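PDB 3LG0: ornithine aminotransferase from Plasmodium falciparum, which catalyses, with pyridoxal 5'-phosphate as cofactor, the transfer of the delta-amino group of L-ornithine to 2-oxoglutarate, giving L-glutamate gamma-semialdehyde and L-glutamate. Local coordinates for residues L122-G127 with N193-I198; K139-N144 with L175-D180; D180-L185 with P217-L222; V199-G204 with L246-Y251; V228-D233 with Y251-D256. All blocks are in the same frame, centred on the assembly; numbering follows the deposited sequence.

Contact 1 of 5, residues L122-G127 with N193-I198; sequences LCRKWG and NVCAFI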
# COMPACT_ATOMS: atom_id res chain seq x y z
N LEU A 122 12.38 12.33 -3.28
CA LEU A 122 12.94 13.19 -2.25
C LEU A 122 14.39 13.51 -2.59
O LEU A 122 14.81 14.66 -2.53
CB LEU A 122 12.84 12.53 -0.87
CG LEU A 122 13.49 13.25 0.31
CD1 LEU A 122 12.89 14.65 0.46
CD2 LEU A 122 13.34 12.44 1.61
N CYS A 123 15.14 12.47 -2.95
CA CYS A 123 16.56 12.60 -3.26
C CYS A 123 16.81 13.52 -4.44
O CYS A 123 17.67 14.38 -4.39
CB CYS A 123 17.17 11.23 -3.55
SG CYS A 123 17.37 10.23 -2.08
N ARG A 124 16.05 13.33 -5.52
CA ARG A 124 16.25 14.13 -6.72
C ARG A 124 15.84 15.57 -6.51
O ARG A 124 16.50 16.48 -7.01
CB ARG A 124 15.49 13.53 -7.90
CG ARG A 124 16.02 12.17 -8.32
CD ARG A 124 15.60 11.79 -9.73
NE ARG A 124 16.35 10.61 -10.17
CZ ARG A 124 15.84 9.39 -10.24
NH1 ARG A 124 14.56 9.19 -9.94
NH2 ARG A 124 16.61 8.38 -10.63
N LYS A 125 14.77 15.79 -5.76
CA LYS A 125 14.30 17.13 -5.48
C LYS A 125 15.26 17.88 -4.56
O LYS A 125 15.41 19.08 -4.67
CB LYS A 125 12.88 17.11 -4.88
CG LYS A 125 12.14 18.44 -5.01
CD LYS A 125 10.64 18.27 -4.80
CE LYS A 125 9.89 19.60 -4.86
NZ LYS A 125 8.42 19.43 -4.58
N TRP A 126 15.91 17.18 -3.63
CA TRP A 126 16.97 17.79 -2.87
C TRP A 126 18.17 18.07 -3.79
O TRP A 126 18.88 19.05 -3.63
CB TRP A 126 17.40 16.89 -1.72
CG TRP A 126 18.64 17.36 -1.02
CD1 TRP A 126 18.70 18.14 0.09
CD2 TRP A 126 20.01 17.07 -1.38
NE1 TRP A 126 20.01 18.35 0.46
CE2 TRP A 126 20.83 17.71 -0.43
CE3 TRP A 126 20.61 16.32 -2.40
CZ2 TRP A 126 22.22 17.64 -0.48
CZ3 TRP A 126 21.99 16.26 -2.45
CH2 TRP A 126 22.78 16.91 -1.50
N GLY A 127 18.38 17.18 -4.76
CA GLY A 127 19.43 17.35 -5.74
C GLY A 127 19.30 18.67 -6.47
O GLY A 127 20.26 19.43 -6.61
N ASN A 193 26.28 15.17 -10.98
CA ASN A 193 24.83 15.04 -11.06
C ASN A 193 24.25 13.97 -10.13
O ASN A 193 23.07 13.65 -10.21
CB ASN A 193 24.41 14.77 -12.49
CG ASN A 193 24.84 15.87 -13.43
OD1 ASN A 193 24.78 17.05 -13.08
ND2 ASN A 193 25.27 15.49 -14.63
N VAL A 194 25.07 13.42 -9.26
CA VAL A 194 24.61 12.43 -8.31
C VAL A 194 24.04 13.14 -7.09
O VAL A 194 24.68 14.03 -6.53
CB VAL A 194 25.76 11.48 -7.89
CG1 VAL A 194 25.32 10.56 -6.77
CG2 VAL A 194 26.23 10.69 -9.09
N CYS A 195 22.83 12.75 -6.69
CA CYS A 195 22.18 13.37 -5.53
C CYS A 195 22.17 12.44 -4.31
O CYS A 195 22.14 12.89 -3.16
CB CYS A 195 20.75 13.81 -5.88
SG CYS A 195 19.69 12.42 -6.44
N ALA A 196 22.18 11.13 -4.57
CA ALA A 196 22.07 10.17 -3.47
C ALA A 196 22.65 8.79 -3.79
O ALA A 196 22.73 8.37 -4.94
CB ALA A 196 20.61 10.03 -3.01
N PHE A 197 23.02 8.10 -2.72
CA PHE A 197 23.38 6.70 -2.77
C PHE A 197 22.40 5.96 -1.85
O PHE A 197 22.38 6.18 -0.63
CB PHE A 197 24.81 6.51 -2.27
CG PHE A 197 25.26 5.07 -2.21
CD1 PHE A 197 25.01 4.21 -3.26
CD2 PHE A 197 25.96 4.61 -1.11
CE1 PHE A 197 25.44 2.89 -3.20
CE2 PHE A 197 26.39 3.29 -1.05
CZ PHE A 197 26.13 2.43 -2.10
N ILE A 198 21.58 5.09 -2.43
CA ILE A 198 20.60 4.32 -1.64
C ILE A 198 21.06 2.87 -1.52
O ILE A 198 21.32 2.20 -2.52
CB ILE A 198 19.19 4.43 -2.23
CG1 ILE A 198 18.82 5.91 -2.42
CG2 ILE A 198 18.20 3.73 -1.32
CD1 ILE A 198 17.51 6.18 -3.10
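The indole of Trp-126 is the flat group that reaches the strand: with CG anti to the backbone N (chi1 171°), its six-membered ring swings alongside Cys-195, CZ3 coming to 3.4 Å from Cys-195 O and CE3 to 4.3 Å from Cys-195 CB. The same side chain also packs on Leu-229 of the neighbouring strand 229-233. The guanidinium of Arg-124 is directed away from strand 194-199, NE bonding to Ala-138 O and NH2 to Asn-173 O; of its extended chain, CG comes near Cys-195 SG. Helix 112-129 here runs nearly antiparallel to the strand, the short axes 7.2 Å apart at 152°, as a helix laid on the central sheet of the large, cofactor-binding domain of fold-type I aminotransferases. A psi of -27° at Cys-195, far from extended, interrupts the alternation of the strand, so that the consecutive residues Cys-195 and Ala-196 both turn CB to the helix. The Cys-195 side chain settles on the helix backbone, its CB 3.5 Å from Cys-123 O and 3.8 Å from Gly-127 CA, and the two backbones come nearest at this glycine, which has no side chain. One turn earlier the Cys-123 thiol lies against the strand, SG touching Ala-196 CB at 3.4 Å and, more loosely, Ile-198 CD1 at 4.2 Å; no hydrogen bond crosses between the two segments.

Contact 2 of 5, residues K139-N144 with L175-D180; sequences KIIVCN and LKVPYD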
# COMPACT_ATOMS: atom_id res chain seq x y z
N LYS A 139 20.98 12.02 -10.64
CA LYS A 139 21.27 10.60 -10.70
C LYS A 139 21.32 9.99 -9.31
O LYS A 139 21.84 10.61 -8.39
CB LYS A 139 22.59 10.36 -11.44
CG LYS A 139 22.51 10.56 -12.93
CD LYS A 139 23.88 10.45 -13.58
CE LYS A 139 23.79 10.66 -15.08
NZ LYS A 139 23.14 11.97 -15.45
N ILE A 140 20.78 8.79 -9.17
CA ILE A 140 20.85 8.05 -7.92
C ILE A 140 21.70 6.80 -8.11
O ILE A 140 21.53 6.05 -9.08
CB ILE A 140 19.46 7.63 -7.41
CG1 ILE A 140 18.57 8.84 -7.15
CG2 ILE A 140 19.59 6.76 -6.14
CD1 ILE A 140 17.09 8.47 -6.97
N ILE A 141 22.60 6.57 -7.18
CA ILE A 141 23.41 5.37 -7.22
C ILE A 141 22.76 4.27 -6.38
O ILE A 141 22.36 4.51 -5.25
CB ILE A 141 24.82 5.67 -6.67
CG1 ILE A 141 25.51 6.71 -7.55
CG2 ILE A 141 25.64 4.39 -6.57
CD1 ILE A 141 26.75 7.31 -6.92
N VAL A 142 22.64 3.07 -6.95
CA VAL A 142 22.19 1.92 -6.18
C VAL A 142 23.13 0.75 -6.37
O VAL A 142 23.99 0.77 -7.25
CB VAL A 142 20.80 1.48 -6.62
CG1 VAL A 142 19.77 2.49 -6.14
CG2 VAL A 142 20.75 1.33 -8.14
N CYS A 143 22.98 -0.27 -5.53
CA CYS A 143 23.83 -1.44 -5.68
C CYS A 143 23.28 -2.45 -6.65
O CYS A 143 22.07 -2.48 -6.92
CB CYS A 143 24.13 -2.07 -4.35
SG CYS A 143 25.21 -1.03 -3.42
N ASN A 144 24.18 -3.29 -7.15
CA ASN A 144 23.95 -4.06 -8.37
C ASN A 144 22.91 -5.18 -8.31
O ASN A 144 21.96 -5.19 -9.09
CB ASN A 144 25.29 -4.62 -8.87
CG ASN A 144 25.50 -4.34 -10.34
OD1 ASN A 144 24.57 -4.40 -11.14
ND2 ASN A 144 26.74 -4.02 -10.71
N LEU A 175 22.48 4.73 -11.36
CA LEU A 175 23.83 4.25 -11.59
C LEU A 175 24.05 3.06 -10.69
O LEU A 175 23.83 3.13 -9.49
CB LEU A 175 24.86 5.34 -11.28
CG LEU A 175 24.76 6.68 -12.02
CD1 LEU A 175 25.86 7.62 -11.56
CD2 LEU A 175 24.79 6.52 -13.53
N LYS A 176 24.50 1.95 -11.27
CA LYS A 176 24.67 0.72 -10.50
C LYS A 176 26.13 0.41 -10.22
O LYS A 176 26.95 0.33 -11.13
CB LYS A 176 23.99 -0.45 -11.21
CG LYS A 176 22.47 -0.38 -11.19
CD LYS A 176 21.83 -1.72 -11.51
CE LYS A 176 20.30 -1.63 -11.46
NZ LYS A 176 19.65 -2.95 -11.70
N VAL A 177 26.45 0.24 -8.94
CA VAL A 177 27.77 -0.19 -8.53
C VAL A 177 27.68 -1.50 -7.75
O VAL A 177 26.64 -1.84 -7.19
CB VAL A 177 28.43 0.85 -7.62
CG1 VAL A 177 28.60 2.17 -8.37
CG2 VAL A 177 27.62 1.03 -6.34
N PRO A 178 28.79 -2.26 -7.72
CA PRO A 178 28.81 -3.47 -6.90
C PRO A 178 28.71 -3.14 -5.42
O PRO A 178 29.19 -2.09 -5.00
CB PRO A 178 30.19 -4.07 -7.20
CG PRO A 178 30.55 -3.52 -8.54
CD PRO A 178 29.98 -2.13 -8.57
N TYR A 179 28.08 -4.03 -4.66
CA TYR A 179 28.00 -3.91 -3.21
C TYR A 179 29.38 -4.08 -2.58
O TYR A 179 30.21 -4.83 -3.08
CB TYR A 179 27.07 -5.00 -2.67
CG TYR A 179 26.62 -4.80 -1.23
CD1 TYR A 179 25.77 -3.75 -0.89
CD2 TYR A 179 27.02 -5.66 -0.23
CE1 TYR A 179 25.36 -3.55 0.42
CE2 TYR A 179 26.61 -5.48 1.07
CZ TYR A 179 25.78 -4.43 1.39
OH TYR A 179 25.36 -4.25 2.69
N ASP A 180 29.61 -3.38 -1.47
CA ASP A 180 30.81 -3.57 -0.66
C ASP A 180 32.09 -3.22 -1.42
O ASP A 180 33.17 -3.76 -1.12
CB ASP A 180 30.90 -5.01 -0.16
CG ASP A 180 31.74 -5.14 1.10
OD1 ASP A 180 32.31 -4.12 1.55
OD2 ASP A 180 31.82 -6.26 1.66
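A thiol set against the rim of a phenol ring marks the end of this strand pair: Cys-143 SG approaches Tyr-179 near the ring plane, 3.8 Å from CD1 and 82° off the normal through the centroid, a sulfur-aromatic contact made at the edge. The Cys-143 SG is anti to its carbonyl carbon, and the tyrosine CG is anti to its backbone N, which brings the ring back beside the strand end; Tyr-179 OH then bonds to Glu-200 O, fixing the ring at its far end. Before this point the chains pair in parallel. Leu-175 N donates to Ile-140 O at 2.8 Å, within the carbonyl plane, Val-142 N to Leu-175 O at 2.8 Å, and Val-177 N to Val-142 O at 3.0 Å, the last two nearly along the C=O axis. CA-H groups of Ile-141, Lys-176 and Cys-143 point at Leu-175 O, Val-142 O and Val-177 O, respectively. On the face of Ile-141, Leu-175 and Val-177, Ile-141 CG1 crosses Leu-175 CB obliquely at 4.0 Å, and its CG2 meets Val-177 CG2 at 3.9 Å; helix 182-189 packs on this face. On the other face Val-142 CG2 lies alongside Lys-176 CG, 3.9 Å apart. The arrangement is the parallel outer pair of the large-domain sheet in fold-type I aminotransferases, with strand 174-177 outermost in this chain.

Contact 3 of 5, residues D180-L185 with P217-L222; sequences DDLEAL and PGVASL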
# COMPACT_ATOMS: atom_id res chain seq x y z
N ASP A 180 29.61 -3.38 -1.47
CA ASP A 180 30.81 -3.57 -0.66
C ASP A 180 32.09 -3.22 -1.42
O ASP A 180 33.17 -3.76 -1.12
CB ASP A 180 30.90 -5.01 -0.16
CG ASP A 180 31.74 -5.14 1.10
OD1 ASP A 180 32.31 -4.12 1.55
OD2 ASP A 180 31.82 -6.26 1.66
N ASP A 181 31.97 -2.32 -2.39
CA ASP A 181 33.10 -1.88 -3.20
C ASP A 181 33.26 -0.36 -3.14
O ASP A 181 32.70 0.37 -3.96
CB ASP A 181 32.89 -2.34 -4.65
CG ASP A 181 34.07 -1.99 -5.55
OD1 ASP A 181 34.97 -1.26 -5.10
OD2 ASP A 181 34.08 -2.46 -6.72
N LEU A 182 34.04 0.11 -2.17
CA LEU A 182 34.26 1.55 -1.98
C LEU A 182 34.89 2.24 -3.19
O LEU A 182 34.65 3.42 -3.45
CB LEU A 182 35.10 1.80 -0.73
CG LEU A 182 34.42 1.49 0.60
CD1 LEU A 182 35.41 1.54 1.73
CD2 LEU A 182 33.29 2.48 0.85
N GLU A 183 35.69 1.49 -3.94
CA GLU A 183 36.36 2.04 -5.11
C GLU A 183 35.35 2.37 -6.19
O GLU A 183 35.29 3.51 -6.65
CB GLU A 183 37.40 1.06 -5.67
CG GLU A 183 38.36 0.49 -4.64
CD GLU A 183 39.36 -0.47 -5.26
OE1 GLU A 183 39.91 -0.15 -6.33
OE2 GLU A 183 39.59 -1.55 -4.67
N ALA A 184 34.57 1.38 -6.59
CA ALA A 184 33.60 1.57 -7.66
C ALA A 184 32.60 2.66 -7.28
O ALA A 184 32.06 3.35 -8.16
CB ALA A 184 32.88 0.27 -7.95
N LEU A 185 32.37 2.82 -5.98
CA LEU A 185 31.42 3.81 -5.49
C LEU A 185 31.97 5.22 -5.71
O LEU A 185 31.35 6.01 -6.43
CB LEU A 185 31.10 3.57 -4.00
CG LEU A 185 30.16 4.58 -3.34
CD1 LEU A 185 28.84 4.69 -4.07
CD2 LEU A 185 29.93 4.24 -1.87
N PRO A 217 31.40 2.75 7.21
CA PRO A 217 32.20 3.90 7.67
C PRO A 217 32.77 4.68 6.48
O PRO A 217 32.80 5.91 6.50
CB PRO A 217 33.31 3.24 8.48
CG PRO A 217 32.68 1.97 9.01
CD PRO A 217 31.77 1.50 7.90
N GLY A 218 33.18 3.97 5.43
CA GLY A 218 33.67 4.61 4.23
C GLY A 218 32.59 5.14 3.30
O GLY A 218 32.83 6.05 2.50
N VAL A 219 31.39 4.56 3.38
CA VAL A 219 30.26 5.06 2.62
C VAL A 219 29.87 6.43 3.16
O VAL A 219 29.65 7.36 2.41
CB VAL A 219 29.03 4.11 2.69
CG1 VAL A 219 27.75 4.83 2.27
CG2 VAL A 219 29.26 2.88 1.82
N ALA A 220 29.79 6.51 4.49
CA ALA A 220 29.47 7.76 5.15
C ALA A 220 30.47 8.86 4.76
O ALA A 220 30.09 10.01 4.59
CB ALA A 220 29.46 7.56 6.65
N SER A 221 31.73 8.48 4.57
CA SER A 221 32.78 9.44 4.22
C SER A 221 32.70 9.88 2.77
O SER A 221 32.61 11.07 2.49
CB SER A 221 34.17 8.88 4.51
OG SER A 221 34.53 9.14 5.85
N LEU A 222 32.76 8.93 1.85
CA LEU A 222 32.61 9.27 0.44
C LEU A 222 31.37 10.14 0.20
O LEU A 222 31.38 11.03 -0.66
CB LEU A 222 32.55 8.02 -0.42
CG LEU A 222 33.84 7.22 -0.36
CD1 LEU A 222 33.78 6.01 -1.29
CD2 LEU A 222 35.01 8.14 -0.71
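Van der Waals packing joins helices 182-189 and 215-226, with no hydrogen bond between the segments; four branched side chains and a glycine make it. Leu-182, with CG anti to its carbonyl carbon, sets CD2 against the opposing backbone, 3.7 Å from Gly-218 C and 3.8 Å from Val-219 N, at a point where glycine offers no side chain. The same methyl also touches Val-219 CG2 and Leu-222 CD1. Leu-185 has its CG anti to the backbone N instead, and its CD2 meets Val-219 CG2 at 4.0 Å, the two side chains crossing at about a right angle. Leu-222 CD1 touches CD2 of both leucines and rests 3.5 Å from the carbonyl oxygen Leu-182 O. On the sheet side, Leu-185 and Val-219 both lie on Phe-197, so the helices share one face of the sheet.

Side-chain hydrogen bonding within the segments is that of the N-cap, Asp-181. Its OD1 accepts from Ala-184 N at 3.1 Å, a nearly straight bond (173°) arriving from above the carboxylate plane, and weakly from Glu-183 N. These N-H groups at the helix start would probably favour the ionised carboxylate. Asp-180, just before, is tied to Ser-212 OG.

These are the helices of two successive beta-alpha-beta crossovers, from strand 174-177 to 194-199 and on to 229-233, in the alpha/beta large domain of the fold-type I aminotransferases.

Contact 4 of 5, residues V199-G204 with L246-Y251; sequences VEPVQG and LCTHHY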
# COMPACT_ATOMS: atom_id res chain seq x y z
N VAL A 199 21.20 2.42 -0.29
CA VAL A 199 21.87 1.16 -0.02
C VAL A 199 21.32 0.48 1.23
O VAL A 199 20.88 1.15 2.17
CB VAL A 199 23.39 1.39 0.15
CG1 VAL A 199 23.63 2.16 1.41
CG2 VAL A 199 24.15 0.07 0.17
N GLU A 200 21.37 -0.86 1.24
CA GLU A 200 20.92 -1.69 2.35
C GLU A 200 22.09 -2.07 3.25
O GLU A 200 23.14 -2.47 2.75
CB GLU A 200 20.32 -2.98 1.79
CG GLU A 200 18.83 -2.98 1.51
CD GLU A 200 18.26 -4.41 1.51
OE1 GLU A 200 17.67 -4.86 2.54
OE2 GLU A 200 18.46 -5.09 0.47
N PRO A 201 21.91 -1.99 4.58
CA PRO A 201 22.96 -2.33 5.55
C PRO A 201 23.42 -3.79 5.42
O PRO A 201 24.60 -4.10 5.63
CB PRO A 201 22.30 -2.08 6.90
CG PRO A 201 21.25 -1.07 6.61
CD PRO A 201 20.73 -1.40 5.24
N VAL A 202 22.47 -4.67 5.11
CA VAL A 202 22.80 -5.98 4.53
C VAL A 202 21.83 -6.30 3.40
O VAL A 202 20.63 -6.04 3.50
CB VAL A 202 22.96 -7.14 5.57
CG1 VAL A 202 22.68 -6.67 7.01
CG2 VAL A 202 22.13 -8.37 5.19
N GLN A 203 22.37 -6.81 2.29
CA GLN A 203 21.56 -7.06 1.11
C GLN A 203 20.64 -8.25 1.33
O GLN A 203 21.11 -9.34 1.61
CB GLN A 203 22.44 -7.29 -0.11
CG GLN A 203 23.03 -6.01 -0.69
CD GLN A 203 23.57 -6.23 -2.08
OE1 GLN A 203 24.22 -7.25 -2.35
NE2 GLN A 203 23.30 -5.30 -2.98
N GLY A 204 19.34 -8.03 1.20
CA GLY A 204 18.36 -9.06 1.47
C GLY A 204 18.10 -9.92 0.26
O GLY A 204 18.42 -11.12 0.23
N LEU A 246 18.54 0.19 14.28
CA LEU A 246 19.01 0.41 12.92
C LEU A 246 20.27 -0.41 12.71
O LEU A 246 21.22 -0.27 13.46
CB LEU A 246 19.35 1.88 12.69
CG LEU A 246 18.20 2.88 12.75
CD1 LEU A 246 18.76 4.29 12.70
CD2 LEU A 246 17.23 2.63 11.60
N CYS A 247 20.28 -1.25 11.69
CA CYS A 247 21.47 -2.05 11.43
C CYS A 247 22.72 -1.17 11.25
O CYS A 247 23.82 -1.56 11.62
CB CYS A 247 21.27 -2.97 10.22
SG CYS A 247 22.69 -3.98 9.74
N THR A 248 22.54 0.03 10.69
CA THR A 248 23.66 0.95 10.48
C THR A 248 24.35 1.34 11.79
O THR A 248 25.51 1.73 11.79
CB THR A 248 23.22 2.25 9.74
OG1 THR A 248 21.92 2.64 10.20
CG2 THR A 248 23.16 2.03 8.25
N HIS A 249 23.63 1.22 12.90
CA HIS A 249 24.19 1.45 14.23
C HIS A 249 25.31 0.45 14.56
O HIS A 249 26.03 0.62 15.54
CB HIS A 249 23.08 1.38 15.28
CG HIS A 249 23.51 1.82 16.65
ND1 HIS A 249 23.45 3.14 17.06
CD2 HIS A 249 23.99 1.12 17.70
CE1 HIS A 249 23.88 3.22 18.31
NE2 HIS A 249 24.22 2.01 18.72
N HIS A 250 25.45 -0.60 13.75
CA HIS A 250 26.53 -1.56 13.96
C HIS A 250 27.82 -0.95 13.45
O HIS A 250 28.91 -1.24 13.96
CB HIS A 250 26.30 -2.87 13.19
CG HIS A 250 25.30 -3.79 13.83
ND1 HIS A 250 25.38 -4.18 15.15
CD2 HIS A 250 24.21 -4.40 13.32
CE1 HIS A 250 24.37 -4.99 15.43
NE2 HIS A 250 23.65 -5.14 14.34
N TYR A 251 27.69 -0.11 12.44
CA TYR A 251 28.84 0.44 11.76
C TYR A 251 29.16 1.84 12.28
O TYR A 251 30.05 2.52 11.77
CB TYR A 251 28.61 0.47 10.25
CG TYR A 251 27.96 -0.79 9.70
CD1 TYR A 251 26.90 -0.71 8.81
CD2 TYR A 251 28.40 -2.05 10.09
CE1 TYR A 251 26.30 -1.85 8.30
CE2 TYR A 251 27.80 -3.21 9.59
CZ TYR A 251 26.75 -3.10 8.70
OH TYR A 251 26.14 -4.22 8.19
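Cys-247 holds SG anti to its backbone N (chi1 178°), and Tyr-251 has CG anti to its carbonyl carbon (chi1 -43°); together these torsions aim the thiol and the phenol at the Pro-201 to Val-202 turn. Both segments are loops of the large domain of a fold-type I aminotransferase, one leaving strand 194-199 and the other a short 3-10 turn on the way to strand 257-260. The pyrrolidine of Pro-201 is the main apolar surface. Its CB lies only 3.4 Å from Cys-247 SG, its CG is 4.0 Å from Thr-248 CG2, crossed obliquely, and its CB is 4.2 Å from Tyr-251 CE1. Val-202 adds CG1, 3.8 Å from the same SG, from a nearly eclipsed chi1 of 2°. Thr-248 points its hydroxyl elsewhere, to Glu-234 OE2, while Glu-234 OE1 accepts from Cys-247 N, so one carboxylate holds the start of the 3-10 turn. The tyrosine ring runs nearly parallel to Phe-216, and one face carries Cys-247 O near the rim. Lys-346 NZ is a weak second partner of the phenol oxygen. The one hydrogen bond between the segments runs from Tyr-251 OH to Pro-201 O at 3.0 Å, with the donor standing above the carbonyl plane.

Contact 5 of 5, residues V228-D233 with Y251-D256; sequences VLFVAD and YGVKPD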
# COMPACT_ATOMS: atom_id res chain seq x y z
N VAL A 228 26.68 14.10 -0.96
CA VAL A 228 25.69 13.19 -1.52
C VAL A 228 24.86 12.61 -0.38
O VAL A 228 25.39 12.27 0.67
CB VAL A 228 26.36 12.05 -2.33
CG1 VAL A 228 25.43 10.85 -2.46
CG2 VAL A 228 26.77 12.56 -3.71
N LEU A 229 23.54 12.54 -0.59
CA LEU A 229 22.67 11.94 0.41
C LEU A 229 23.04 10.47 0.58
O LEU A 229 23.08 9.72 -0.39
CB LEU A 229 21.20 12.10 0.02
CG LEU A 229 20.64 13.52 0.10
CD1 LEU A 229 19.14 13.56 -0.24
CD2 LEU A 229 20.86 14.10 1.48
N PHE A 230 23.36 10.09 1.81
CA PHE A 230 23.58 8.70 2.18
C PHE A 230 22.25 8.15 2.71
O PHE A 230 21.87 8.38 3.87
CB PHE A 230 24.71 8.63 3.23
CG PHE A 230 24.80 7.32 3.97
CD1 PHE A 230 24.44 6.12 3.37
CD2 PHE A 230 25.27 7.28 5.27
CE1 PHE A 230 24.52 4.93 4.07
CE2 PHE A 230 25.36 6.09 5.97
CZ PHE A 230 24.98 4.91 5.37
N VAL A 231 21.53 7.44 1.83
CA VAL A 231 20.23 6.84 2.18
C VAL A 231 20.31 5.35 2.54
O VAL A 231 20.68 4.52 1.70
CB VAL A 231 19.22 6.99 1.04
CG1 VAL A 231 17.84 6.54 1.50
CG2 VAL A 231 19.17 8.43 0.55
N ALA A 232 19.96 5.02 3.77
CA ALA A 232 19.96 3.64 4.24
C ALA A 232 18.57 3.03 4.18
O ALA A 232 17.65 3.49 4.87
CB ALA A 232 20.50 3.56 5.67
N ASP A 233 18.42 1.99 3.37
CA ASP A 233 17.19 1.22 3.31
C ASP A 233 17.15 0.20 4.42
O ASP A 233 17.78 -0.85 4.32
CB ASP A 233 17.09 0.50 1.96
CG ASP A 233 15.78 -0.28 1.81
OD1 ASP A 233 15.03 -0.40 2.81
OD2 ASP A 233 15.51 -0.76 0.69
N TYR A 251 27.69 -0.11 12.44
CA TYR A 251 28.84 0.44 11.76
C TYR A 251 29.16 1.84 12.28
O TYR A 251 30.05 2.52 11.77
CB TYR A 251 28.61 0.47 10.25
CG TYR A 251 27.96 -0.79 9.70
CD1 TYR A 251 26.90 -0.71 8.81
CD2 TYR A 251 28.40 -2.05 10.09
CE1 TYR A 251 26.30 -1.85 8.30
CE2 TYR A 251 27.80 -3.21 9.59
CZ TYR A 251 26.75 -3.10 8.70
OH TYR A 251 26.14 -4.22 8.19
N GLY A 252 28.42 2.27 13.31
CA GLY A 252 28.60 3.57 13.91
C GLY A 252 28.48 4.75 12.95
O GLY A 252 29.13 5.78 13.14
N VAL A 253 27.65 4.61 11.92
CA VAL A 253 27.35 5.73 11.03
C VAL A 253 25.90 6.18 11.21
O VAL A 253 25.07 5.42 11.70
CB VAL A 253 27.61 5.38 9.56
CG1 VAL A 253 29.09 5.09 9.33
CG2 VAL A 253 26.77 4.19 9.14
N LYS A 254 25.60 7.42 10.84
CA LYS A 254 24.22 7.89 10.83
C LYS A 254 23.86 8.39 9.44
O LYS A 254 24.38 9.41 9.00
CB LYS A 254 23.97 8.97 11.89
CG LYS A 254 22.50 9.42 11.99
CD LYS A 254 22.19 10.05 13.35
CE LYS A 254 20.78 10.63 13.41
NZ LYS A 254 20.67 11.99 12.77
N PRO A 255 22.99 7.67 8.74
CA PRO A 255 22.62 8.05 7.37
C PRO A 255 21.83 9.36 7.37
O PRO A 255 21.22 9.71 8.39
CB PRO A 255 21.74 6.87 6.91
CG PRO A 255 22.10 5.75 7.82
CD PRO A 255 22.39 6.38 9.14
N ASP A 256 21.84 10.08 6.24
CA ASP A 256 21.04 11.30 6.12
C ASP A 256 19.55 10.97 6.05
O ASP A 256 18.71 11.71 6.55
CB ASP A 256 21.41 12.08 4.86
CG ASP A 256 22.87 12.45 4.82
OD1 ASP A 256 23.31 13.24 5.68
OD2 ASP A 256 23.58 11.94 3.93
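Phe-230 belongs to strand 229-233 of the large-domain sheet in this fold-type I aminotransferase, and the chain that returns from it crosses over its ring before entering the neighbouring strand 257-260. With CG anti to the backbone N, the side chain leaves the strand beside Asp-256: CB lies 3.6 Å from Asp-256 OD2. CG is near Pro-255 CA, and CD2 is closer to that atom, at 3.5 Å. CE2 meets Pro-255 CA at 3.6 Å and CG at 3.8 Å, and has Val-253 CG2 at the ring edge, in plane, 4.0 Å away. CZ ends against Pro-255 CG. The two side chains run alongside one another in a common direction, and Pro-255 CB stands over one ring face, 3.9 Å from the centroid and 16° off the normal, a CH-pi contact. Phe-216, Val-219 and Cys-223 of helix 215-226 also touch the Phe-230 side chain. Pro-255 is wedged tightly, its CG only 3.5 Å from Ala-232 CB. Two hydrogen bonds grip the backbone of Phe-230: Asp-256 N gives a weak bond to Phe-230 O, and Phe-230 N donates almost straight (174°) to Asp-256 OD2 at 2.8 Å, on the anti lone pair of that oxygen.

Contacts 1, 2 and 5 share one sheet: strand 194-199 of contact 1 lies between 139-143 of contact 2 and 229-233 of contact 5, and Phe-197 N and O bond to Leu-229 O and Val-231 N. Contact 3, its centre 11 Å from those of contacts 2 and 5, adds two helices on one face; helix 112-129 of contact 1 lies on the other. Contacts 4 and 5 are closest, 9 Å between centres, and share Tyr-251. Contacts 2 and 4 lie 15 Å apart. Strand 257-260, after contact 5, leads toward Lys-262, which by analogy with relatives probably carries pyridoxal phosphate but is unmodified here; all five contacts lie away from it. Contact 2 brackets the unmodelled residues 148-169.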